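PDB 1YR2: prolyl oligopeptidase from Novosphingobium capsulatum, which probably hydrolyses oligopeptides on the carboxyl side of proline and, far less readily, of alanine, as a serine-type endopeptidase of the S9A family. Local coordinates for residues A[112-117]-A[432-437]. Sequence-based numbering, arbitrary orientation.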
loop_
_atom_site.group_PDB
_atom_site.type_symbol
_atom_site.label_atom_id
_atom_site.label_comp_id
_atom_site.label_asym_id
_atom_site.label_seq_id
_atom_site.Cartn_x
_atom_site.Cartn_y
_atom_site.Cartn_z
ATOM N N GLY A 112 -2.289 -6.052 16.136
ATOM C CA GLY A 112 -0.921 -5.751 15.757
ATOM C C GLY A 112 0.005 -6.911 15.998
ATOM O O GLY A 112 -0.325 -7.868 16.692
ATOM N N LEU A 113 1.214 -6.854 15.432
ATOM C CA LEU A 113 2.207 -7.850 15.684
ATOM C C LEU A 113 2.573 -7.769 17.164
ATOM O O LEU A 113 2.893 -6.690 17.673
ATOM C CB LEU A 113 3.456 -7.654 14.825
ATOM C CG LEU A 113 3.378 -7.955 13.310
ATOM C CD1 LEU A 113 4.436 -7.136 12.560
ATOM C CD2 LEU A 113 3.522 -9.486 13.014
ATOM N N PRO A 114 2.586 -8.921 17.828
ATOM C CA PRO A 114 2.917 -8.968 19.243
ATOM C C PRO A 114 4.403 -8.935 19.583
ATOM O O PRO A 114 5.224 -9.428 18.815
ATOM C CB PRO A 114 2.292 -10.260 19.687
ATOM C CG PRO A 114 2.194 -11.074 18.536
ATOM C CD PRO A 114 2.088 -10.210 17.337
ATOM N N GLN A 115 4.719 -8.358 20.728
ATOM C CA GLN A 115 6.073 -8.302 21.274
ATOM C C GLN A 115 6.064 -9.068 22.582
ATOM O O GLN A 115 5.284 -8.754 23.481
ATOM C CB GLN A 115 6.516 -6.862 21.511
ATOM C CG GLN A 115 6.657 -6.048 20.255
ATOM C CD GLN A 115 7.798 -6.540 19.359
ATOM O OE1 GLN A 115 8.783 -7.121 19.839
ATOM N NE2 GLN A 115 7.674 -6.294 18.067
ATOM N N ARG A 116 6.901 -10.086 22.677
ATOM C CA ARG A 116 7.065 -10.860 23.934
ATOM C C ARG A 116 8.287 -10.343 24.700
ATOM O O ARG A 116 9.377 -10.242 24.131
ATOM C CB ARG A 116 7.245 -12.322 23.586
ATOM C CG ARG A 116 5.998 -12.936 22.954
ATOM C CD ARG A 116 6.188 -14.370 22.368
ATOM N NE ARG A 116 4.888 -15.027 22.351
ATOM C CZ ARG A 116 4.451 -15.899 23.263
ATOM N NH1 ARG A 116 5.213 -16.302 24.272
ATOM N NH2 ARG A 116 3.226 -16.403 23.124
ATOM N N ARG A 117 8.090 -9.925 25.951
ATOM C CA ARG A 117 9.196 -9.566 26.818
ATOM C C ARG A 117 8.883 -10.126 28.205
ATOM O O ARG A 117 7.788 -9.944 28.735
ATOM C CB ARG A 117 9.422 -8.053 26.894
ATOM C CG ARG A 117 9.706 -7.334 25.593
ATOM C CD ARG A 117 11.087 -7.668 24.958
ATOM N NE ARG A 117 11.268 -6.793 23.830
ATOM C CZ ARG A 117 10.786 -7.040 22.632
ATOM N NH1 ARG A 117 10.193 -8.203 22.371
ATOM N NH2 ARG A 117 10.968 -6.164 21.668
ATOM N N ALA A 432 -5.210 -7.659 6.492
ATOM C CA ALA A 432 -3.937 -7.852 7.149
ATOM C C ALA A 432 -4.186 -8.610 8.435
ATOM O O ALA A 432 -5.048 -8.241 9.226
ATOM C CB ALA A 432 -3.300 -6.568 7.465
ATOM N N THR A 433 -3.406 -9.649 8.613
ATOM C CA THR A 433 -3.545 -10.517 9.751
ATOM C C THR A 433 -2.211 -10.952 10.282
ATOM O O THR A 433 -1.219 -11.086 9.537
ATOM C CB THR A 433 -4.420 -11.749 9.344
ATOM O OG1 THR A 433 -4.699 -12.541 10.518
ATOM C CG2 THR A 433 -3.678 -12.725 8.397
ATOM N N VAL A 434 -2.147 -11.180 11.579
ATOM C CA VAL A 434 -0.951 -11.747 12.175
ATOM C C VAL A 434 -0.986 -13.279 12.121
ATOM O O VAL A 434 -1.935 -13.902 12.609
ATOM C CB VAL A 434 -0.820 -11.252 13.650
ATOM C CG1 VAL A 434 0.359 -11.954 14.339
ATOM C CG2 VAL A 434 -0.688 -9.706 13.702
ATOM N N LEU A 435 0.015 -13.884 11.497
ATOM C CA LEU A 435 0.263 -15.321 11.534
ATOM C C LEU A 435 1.334 -15.671 12.549
ATOM O O LEU A 435 2.304 -14.920 12.713
ATOM C CB LEU A 435 0.774 -15.801 10.172
ATOM C CG LEU A 435 -0.136 -15.492 8.978
ATOM C CD1 LEU A 435 0.625 -15.949 7.693
ATOM C CD2 LEU A 435 -1.495 -16.147 9.113
ATOM N N ALA A 436 1.229 -16.851 13.156
ATOM C CA ALA A 436 2.290 -17.331 14.030
ATOM C C ALA A 436 3.290 -18.013 13.102
ATOM O O ALA A 436 2.894 -18.687 12.140
ATOM C CB ALA A 436 1.756 -18.324 15.071
ATOM N N LEU A 437 4.567 -17.751 13.333
ATOM C CA LEU A 437 5.659 -18.320 12.566
ATOM C C LEU A 437 6.521 -19.135 13.500
ATOM O O LEU A 437 6.957 -18.642 14.509
ATOM C CB LEU A 437 6.486 -17.195 11.927
ATOM C CG LEU A 437 7.822 -17.557 11.318
ATOM C CD1 LEU A 437 7.627 -18.422 10.099
ATOM C CD2 LEU A 437 8.593 -16.256 11.013
#
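The two methyls of Val-434 pack against the backbone of Gly-112 and Leu-113 and the ring of Pro-114, at the seam between the first and last blades of the seven-bladed beta-propeller. Strand 110-117 opens the first four-stranded blade and strand 433-438 is the third strand of the last. Each blade is built from consecutive strands, so no strand is shared across this seam, as in other prolyl oligopeptidases; side-chain packing joins the blades, helped by hydrogen bonds from Pro-114 O to Ser-413 OG and from Arg-116 NE to Tyr-422 OH. CB of Val-434 comes no nearer to segment 112-117 than 4.6 Å, to Gly-112 O. Beyond it the side chain splits into two methyls that meet different groups. Val-434 CG1, anti to the backbone N (chi1 174°), lies 3.9 Å from Pro-114 CD, the closest point between two side chains that run past one another in opposite senses. The same methyl meets the end of Leu-113, whose CD2 stands 4.2 Å from Val-434 CG1. CG2, anti to the carbonyl carbon instead, turns to the backbone: Val-434 CG2 lies 3.5 Å from Gly-112 O, an apolar methyl against a peptide group. Leu-113 N is 3.8 Å from Val-434 CG2. Trp-447 touches both Val-434 and Pro-114, and Tyr-422 packs on Leu-113 and Pro-114. Farther along the first strand, Arg-117 folds back over its own chain; its NH2 donates to Gln-115 OE1 (3.0 Å), and its NH1 to Arg-116 O at 2.8 Å, the donor 51° above that carbonyl plane.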